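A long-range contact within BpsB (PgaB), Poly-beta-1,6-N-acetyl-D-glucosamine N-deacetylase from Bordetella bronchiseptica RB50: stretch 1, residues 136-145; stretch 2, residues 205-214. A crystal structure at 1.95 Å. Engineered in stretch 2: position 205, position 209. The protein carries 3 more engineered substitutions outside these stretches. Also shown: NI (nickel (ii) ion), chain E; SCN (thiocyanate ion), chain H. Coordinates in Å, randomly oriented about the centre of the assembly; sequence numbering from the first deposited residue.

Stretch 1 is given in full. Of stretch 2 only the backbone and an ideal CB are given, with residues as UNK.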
ATOM      1  N   THR A 136      -8.352  11.019   9.152  1.00 32.36           N
ATOM      2  CA  THR A 136      -9.574  11.494   8.516  1.00 34.37           C
ATOM      3  C   THR A 136      -9.324  11.852   7.062  1.00 29.82           C
ATOM      4  O   THR A 136      -8.180  11.965   6.617  1.00 30.90           O
ATOM      5  CB  THR A 136     -10.155  12.694   9.255  1.00 38.33           C
ATOM      6  OG1 THR A 136      -9.283  13.819   9.119  1.00 32.90           O
ATOM      7  CG2 THR A 136     -10.347  12.350  10.740  1.00 39.05           C
ATOM      8  N   TRP A 137     -10.405  11.990   6.307  1.00 30.22           N
ATOM      9  CA  TRP A 137     -10.291  12.396   4.918  1.00 32.20           C
ATOM     10  C   TRP A 137      -9.645  13.767   4.817  1.00 32.58           C
ATOM     11  O   TRP A 137      -8.864  14.021   3.902  1.00 33.74           O
ATOM     12  CB  TRP A 137     -11.652  12.408   4.239  1.00 32.98           C
ATOM     13  CG  TRP A 137     -12.167  11.064   3.759  1.00 33.48           C
ATOM     14  CD1 TRP A 137     -13.340  10.463   4.125  1.00 38.36           C
ATOM     15  CD2 TRP A 137     -11.538  10.176   2.826  1.00 31.25           C
ATOM     16  NE1 TRP A 137     -13.479   9.261   3.470  1.00 35.91           N
ATOM     17  CE2 TRP A 137     -12.399   9.071   2.654  1.00 29.65           C
ATOM     18  CE3 TRP A 137     -10.342  10.224   2.092  1.00 31.11           C
ATOM     19  CZ2 TRP A 137     -12.099   8.012   1.793  1.00 30.20           C
ATOM     20  CZ3 TRP A 137     -10.043   9.168   1.242  1.00 37.94           C
ATOM     21  CH2 TRP A 137     -10.916   8.081   1.102  1.00 34.09           C
ATOM     22  N   ALA A 138      -9.996  14.656   5.741  1.00 35.18           N
ATOM     23  CA  ALA A 138      -9.443  16.013   5.751  1.00 34.54           C
ATOM     24  C   ALA A 138      -7.937  15.972   5.934  1.00 36.71           C
ATOM     25  O   ALA A 138      -7.188  16.703   5.268  1.00 33.17           O
ATOM     26  CB  ALA A 138     -10.072  16.833   6.843  1.00 42.37           C
ATOM     27  N   GLN A 139      -7.487  15.105   6.835  1.00 30.23           N
ATOM     28  CA  GLN A 139      -6.054  14.909   7.043  1.00 32.22           C
ATOM     29  C   GLN A 139      -5.357  14.357   5.780  1.00 37.72           C
ATOM     30  O   GLN A 139      -4.292  14.837   5.394  1.00 34.53           O
ATOM     31  CB  GLN A 139      -5.813  13.979   8.248  1.00 30.54           C
ATOM     32  CG  GLN A 139      -6.052  14.686   9.587  1.00 34.99           C
ATOM     33  CD  GLN A 139      -6.198  13.728  10.753  1.00 38.20           C
ATOM     34  OE1 GLN A 139      -6.269  12.516  10.581  1.00 40.05           O
ATOM     35  NE2 GLN A 139      -6.269  14.280  11.951  1.00 44.77           N
ATOM     36  N   LEU A 140      -5.956  13.370   5.128  1.00 32.70           N
ATOM     37  CA  LEU A 140      -5.385  12.857   3.881  1.00 33.88           C
ATOM     38  C   LEU A 140      -5.304  13.911   2.789  1.00 35.07           C
ATOM     39  O   LEU A 140      -4.309  13.980   2.049  1.00 39.30           O
ATOM     40  CB  LEU A 140      -6.195  11.666   3.353  1.00 32.30           C
ATOM     41  CG  LEU A 140      -5.958  10.364   4.118  1.00 42.83           C
ATOM     42  CD1 LEU A 140      -7.099   9.411   3.849  1.00 42.50           C
ATOM     43  CD2 LEU A 140      -4.632   9.723   3.707  1.00 40.70           C
ATOM     44  N   ARG A 141      -6.353  14.719   2.668  1.00 30.62           N
ATOM     45  CA  ARG A 141      -6.373  15.766   1.665  1.00 34.06           C
ATOM     46  C   ARG A 141      -5.262  16.774   1.942  1.00 37.78           C
ATOM     47  O   ARG A 141      -4.616  17.262   1.016  1.00 38.84           O
ATOM     48  CB  ARG A 141      -7.735  16.459   1.633  1.00 29.88           C
ATOM     49  CG  ARG A 141      -7.818  17.624   0.659  1.00 37.05           C
ATOM     50  CD  ARG A 141      -9.267  18.060   0.497  1.00 38.73           C
ATOM     51  NE  ARG A 141      -9.411  19.434   0.001  1.00 56.73           N
ATOM     52  CZ  ARG A 141      -9.326  19.788  -1.280  1.00 69.71           C
ATOM     53  NH1 ARG A 141      -9.485  21.061  -1.632  1.00 66.72           N
ATOM     54  NH2 ARG A 141      -9.078  18.874  -2.209  1.00 75.94           N
ATOM     55  N   GLU A 142      -5.023  17.078   3.216  1.00 37.03           N
ATOM     56  CA  GLU A 142      -3.956  18.008   3.555  1.00 36.76           C
ATOM     57  C   GLU A 142      -2.578  17.480   3.131  1.00 33.85           C
ATOM     58  O   GLU A 142      -1.755  18.232   2.600  1.00 38.59           O
ATOM     59  CB  GLU A 142      -3.949  18.314   5.050  1.00 51.19           C
ATOM     60  CG  GLU A 142      -2.921  19.370   5.429  1.00 75.56           C
ATOM     61  CD  GLU A 142      -2.957  19.736   6.899  1.00 97.19           C
ATOM     62  OE1 GLU A 142      -4.062  19.753   7.482  1.00109.85           O
ATOM     63  OE2 GLU A 142      -1.878  20.003   7.473  1.00 98.49           O
ATOM     64  N   MET A 143      -2.338  16.192   3.359  1.00 34.09           N
ATOM     65  CA  MET A 143      -1.080  15.571   2.965  1.00 31.12           C
ATOM     66  C   MET A 143      -0.907  15.605   1.453  1.00 37.44           C
ATOM     67  O   MET A 143       0.171  15.901   0.934  1.00 34.19           O
ATOM     68  CB  MET A 143      -1.015  14.128   3.467  1.00 31.31           C
ATOM     69  CG  MET A 143      -0.892  14.041   4.982  1.00 36.44           C
ATOM     70  SD  MET A 143      -0.352  12.437   5.597  1.00 44.19           S
ATOM     71  CE  MET A 143      -1.520  11.340   4.817  1.00 48.70           C
ATOM     72  N   ALA A 144      -1.979  15.270   0.754  1.00 34.02           N
ATOM     73  CA  ALA A 144      -1.986  15.323  -0.696  1.00 41.26           C
ATOM     74  C   ALA A 144      -1.685  16.730  -1.179  1.00 41.21           C
ATOM     75  O   ALA A 144      -0.949  16.918  -2.134  1.00 45.37           O
ATOM     76  CB  ALA A 144      -3.329  14.849  -1.241  1.00 35.17           C
ATOM     77  N   GLN A 145      -2.238  17.734  -0.511  1.00 36.59           N
ATOM     78  CA  GLN A 145      -2.042  19.101  -0.967  1.00 37.50           C
ATOM     79  C   GLN A 145      -0.684  19.681  -0.577  1.00 41.63           C
ATOM     80  O   GLN A 145      -0.310  20.740  -1.065  1.00 42.68           O
ATOM     81  CB  GLN A 145      -3.157  20.002  -0.441  1.00 48.21           C
ATOM     82  CG  GLN A 145      -4.500  19.726  -1.103  1.00 58.66           C
ATOM     83  CD  GLN A 145      -5.574  20.677  -0.637  1.00 68.32           C
ATOM     84  OE1 GLN A 145      -5.657  21.005   0.547  1.00 70.97           O
ATOM     85  NE2 GLN A 145      -6.399  21.137  -1.569  1.00 76.48           N
ATOM     86  N   UNK A 205     -12.832   6.062  -6.569  1.00 31.93           N
ATOM     87  CA  UNK A 205     -13.880   7.072  -6.489  1.00 37.00           C
ATOM     88  C   UNK A 205     -13.911   7.746  -5.107  1.00 35.64           C
ATOM     89  O   UNK A 205     -14.011   8.970  -5.014  1.00 33.46           O
ATOM     90  CB  UNK A 205     -15.239   6.440  -6.797  1.00 37.00           C
ATOM     91  N   UNK A 206     -13.822   6.956  -4.041  1.00 33.47           N
ATOM     92  CA  UNK A 206     -13.883   7.538  -2.701  1.00 32.89           C
ATOM     93  C   UNK A 206     -12.729   8.514  -2.476  1.00 29.77           C
ATOM     94  O   UNK A 206     -12.928   9.589  -1.911  1.00 32.53           O
ATOM     95  CB  UNK A 206     -13.856   6.436  -1.640  1.00 32.89           C
ATOM     96  N   UNK A 207     -11.529   8.137  -2.923  1.00 26.82           N
ATOM     97  CA  UNK A 207     -10.372   9.006  -2.757  1.00 27.13           C
ATOM     98  C   UNK A 207     -10.523  10.300  -3.537  1.00 30.59           C
ATOM     99  O   UNK A 207     -10.333  11.392  -2.985  1.00 32.95           O
ATOM    100  CB  UNK A 207      -9.098   8.280  -3.195  1.00 27.13           C
ATOM    101  N   UNK A 208     -10.910  10.204  -4.806  1.00 31.86           N
ATOM    102  CA  UNK A 208     -11.177  11.422  -5.559  1.00 29.10           C
ATOM    103  C   UNK A 208     -12.288  12.279  -4.958  1.00 30.58           C
ATOM    104  O   UNK A 208     -12.151  13.497  -4.896  1.00 31.88           O
ATOM    105  CB  UNK A 208     -11.539  11.061  -7.001  1.00 29.10           C
ATOM    106  N   UNK A 209     -13.388  11.657  -4.524  1.00 29.30           N
ATOM    107  CA  UNK A 209     -14.508  12.433  -3.993  1.00 32.88           C
ATOM    108  C   UNK A 209     -14.097  13.261  -2.774  1.00 36.24           C
ATOM    109  O   UNK A 209     -14.464  14.439  -2.659  1.00 36.52           O
ATOM    110  CB  UNK A 209     -15.664  11.501  -3.623  1.00 32.88           C
ATOM    111  N   UNK A 210     -13.337  12.640  -1.874  1.00 31.76           N
ATOM    112  CA  UNK A 210     -12.966  13.257  -0.592  1.00 32.69           C
ATOM    113  C   UNK A 210     -11.677  14.052  -0.555  1.00 34.17           C
ATOM    114  O   UNK A 210     -11.506  14.893   0.333  1.00 38.63           O
ATOM    115  CB  UNK A 210     -12.866  12.159   0.469  1.00 32.69           C
ATOM    116  N   UNK A 211     -10.761  13.797  -1.488  1.00 29.67           N
ATOM    117  CA  UNK A 211      -9.474  14.506  -1.473  1.00 35.11           C
ATOM    118  C   UNK A 211      -9.202  15.303  -2.750  1.00 38.53           C
ATOM    119  O   UNK A 211      -8.359  16.191  -2.747  1.00 36.34           O
ATOM    120  CB  UNK A 211      -8.339  13.503  -1.256  1.00 35.11           C
ATOM    121  N   UNK A 212      -9.898  14.978  -3.837  1.00 37.99           N
ATOM    122  CA  UNK A 212      -9.683  15.665  -5.106  1.00 36.67           C
ATOM    123  C   UNK A 212      -8.620  14.988  -5.951  1.00 36.43           C
ATOM    124  O   UNK A 212      -8.381  15.377  -7.096  1.00 40.35           O
ATOM    125  CB  UNK A 212      -9.291  17.123  -4.856  1.00 36.67           C
ATOM    126  N   UNK A 213      -8.011  13.952  -5.385  1.00 32.78           N
ATOM    127  CA  UNK A 213      -6.913  13.232  -6.002  1.00 35.78           C
ATOM    128  C   UNK A 213      -7.377  12.090  -6.908  1.00 38.98           C
ATOM    129  O   UNK A 213      -8.171  11.261  -6.497  1.00 35.34           O
ATOM    130  CB  UNK A 213      -5.988  12.682  -4.914  1.00 35.78           C
ATOM    131  N   UNK A 214      -6.889  12.067  -8.148  1.00 36.07           N
ATOM    132  CA  UNK A 214      -7.096  10.922  -9.032  1.00 35.67           C
ATOM    133  C   UNK A 214      -5.929   9.950  -8.860  1.00 34.89           C
ATOM    134  O   UNK A 214      -4.821  10.249  -9.290  1.00 38.85           O
ATOM    135  CB  UNK A 214      -7.226  11.367 -10.490  1.00 35.67           C
TER
HETATM  136 NI    NI E 403     -17.976  11.104   2.692  1.00 33.42          NI
HETATM  137  S   SCN H 406     -20.061  10.212  -0.555  1.00 88.95           S
HETATM  138  C   SCN H 406     -19.920   9.556  -2.238  1.00 69.56           C
HETATM  139  N   SCN H 406     -19.834   9.149  -3.289  1.00 66.56           N

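Two helices cross almost at right angles, 82° between their N-to-C directions, with axes 9.6 Å apart at closest approach. What stretch 1 offers is a broad indole, W137, then the flank of R141, then the small methyl of A144.

Position 205 has nothing of stretch 1 within reach of its CB, so the contact leaves the choice open, though a thiocyanate lies on that side. The deposited residue is the engineered H205, whose NE2 donates a hydrogen bond to the thiocyanate N at 2.8 Å.

At position 206 the CB points sideways, yet its ideal position is 4.2 Å from W137 CZ2. Leucine, methionine or another apolar side chain could line the indole here. It is L206, with its CB against CZ2 of W137 at 4.2 Å; its backbone O also lies over one face of that ring.

Position 207 points away, but its CB is still 4.6 Å from W137 CZ3, at the far end of the indole. A branched or flexible aliphatic could reach back to it. I207 does so: its CG1 meets W137 CH2 at 4.0 Å, near the ring plane, at one edge of the knob that W137 makes.

Positions 208 and 209 see nothing of stretch 1 around their CB atoms, and many residues would serve. They are R208, whose CA-to-CB bond points away, and the engineered H209, which lays one ring face toward the thiocyanate S.

At position 210 the CB points toward stretch 1 and sits tightly, 3.4 Å from W137 CD2, over the face of the indole. A flat side chain could continue alongside that face, and the nearby nickel favours one that can also coordinate metal; histidine meets both demands, while a small residue would satisfy the space alone. H210 stacks face to face on the five-membered ring of W137, centroids 3.7 Å apart and planes 6° from parallel. Its ND1 donates to L206 O at 2.8 Å, and its NE2 binds nickel at 2.2 Å.

At position 211 the CB points sideways, 4.2 Å from R141 CB and 5.1 Å from W137 CE3. The CA atoms of 211 and R141 are just 4.6 Å apart, so a compact residue such as alanine, serine, threonine or valine is the natural fit. T211 turns its CG2 to W137 CE3 at 3.7 Å, and its OG1 donates to I207 O at 2.8 Å. Its backbone O accepts a hydrogen bond from R141 NH2, also at 2.8 Å.

Position 212 has positive phi (90°), where a CB would jam against the preceding carbonyl O; the ideal CB would also lie 3.2 Å from R141 NH2. Both point to glycine, and G212 ends the helical run.

Position 213 points toward A144, its CB 5.0 Å from A144 CB, leaving room for a modest aliphatic. V213 fills it, CG2 touching A144 CB at 3.7 Å.

Position 214 is beyond reach and unconstrained by stretch 1; it is T214.

Stretch 2 (205-214) HLIRHHTGVT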
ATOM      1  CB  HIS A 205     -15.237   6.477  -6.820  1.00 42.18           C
ATOM      2  CG  HIS A 205     -16.378   7.276  -6.278  1.00 50.29           C
ATOM      3  ND1 HIS A 205     -16.861   8.404  -6.906  1.00 50.47           N
ATOM      4  CD2 HIS A 205     -17.099   7.137  -5.140  1.00 44.39           C
ATOM      5  CE1 HIS A 205     -17.846   8.913  -6.189  1.00 48.90           C
ATOM      6  NE2 HIS A 205     -18.011   8.163  -5.114  1.00 48.55           N
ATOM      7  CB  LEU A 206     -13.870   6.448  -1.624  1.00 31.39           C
ATOM      8  CG  LEU A 206     -15.202   5.697  -1.522  1.00 32.16           C
ATOM      9  CD1 LEU A 206     -15.064   4.519  -0.573  1.00 34.25           C
ATOM     10  CD2 LEU A 206     -16.335   6.635  -1.082  1.00 38.36           C
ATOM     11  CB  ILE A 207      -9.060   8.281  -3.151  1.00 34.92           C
ATOM     12  CG1 ILE A 207      -8.759   7.169  -2.131  1.00 35.38           C
ATOM     13  CG2 ILE A 207      -7.903   9.261  -3.219  1.00 29.48           C
ATOM     14  CD1 ILE A 207      -7.656   6.195  -2.579  1.00 35.02           C
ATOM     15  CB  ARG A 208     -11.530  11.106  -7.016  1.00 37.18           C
ATOM     16  CG  ARG A 208     -11.547  12.368  -7.865  1.00 43.35           C
ATOM     17  CD  ARG A 208     -11.861  12.115  -9.315  1.00 52.94           C
ATOM     18  NE  ARG A 208     -11.689  13.348 -10.071  1.00 62.94           N
ATOM     19  CZ  ARG A 208     -12.129  13.534 -11.311  1.00 82.12           C
ATOM     20  NH1 ARG A 208     -11.924  14.697 -11.915  1.00 90.99           N
ATOM     21  NH2 ARG A 208     -12.774  12.563 -11.945  1.00 87.44           N
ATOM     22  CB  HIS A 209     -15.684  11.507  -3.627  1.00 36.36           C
ATOM     23  CG  HIS A 209     -16.865  12.230  -3.056  1.00 43.53           C
ATOM     24  ND1 HIS A 209     -17.034  12.429  -1.701  1.00 50.61           N
ATOM     25  CD2 HIS A 209     -17.934  12.805  -3.655  1.00 42.23           C
ATOM     26  CE1 HIS A 209     -18.153  13.100  -1.493  1.00 52.22           C
ATOM     27  NE2 HIS A 209     -18.715  13.344  -2.663  1.00 49.35           N
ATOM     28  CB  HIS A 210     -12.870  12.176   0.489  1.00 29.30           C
ATOM     29  CG  HIS A 210     -14.171  11.525   0.785  1.00 26.38           C
ATOM     30  ND1 HIS A 210     -14.588  10.378   0.143  1.00 28.42           N
ATOM     31  CD2 HIS A 210     -15.166  11.863   1.645  1.00 27.54           C
ATOM     32  CE1 HIS A 210     -15.780  10.031   0.600  1.00 37.55           C
ATOM     33  NE2 HIS A 210     -16.157  10.925   1.496  1.00 27.88           N
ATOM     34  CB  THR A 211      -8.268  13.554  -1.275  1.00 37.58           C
ATOM     35  OG1 THR A 211      -8.016  12.843  -2.487  1.00 39.37           O
ATOM     36  CG2 THR A 211      -8.503  12.570  -0.138  1.00 36.78           C
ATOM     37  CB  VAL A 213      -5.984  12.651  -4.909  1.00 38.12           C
ATOM     38  CG1 VAL A 213      -4.973  11.680  -5.511  1.00 39.22           C
ATOM     39  CG2 VAL A 213      -5.302  13.786  -4.160  1.00 38.86           C
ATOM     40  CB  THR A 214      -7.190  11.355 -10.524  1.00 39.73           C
ATOM     41  OG1 THR A 214      -8.344  12.178 -10.711  1.00 40.23           O
ATOM     42  CG2 THR A 214      -7.283  10.136 -11.447  1.00 45.21           C
TER
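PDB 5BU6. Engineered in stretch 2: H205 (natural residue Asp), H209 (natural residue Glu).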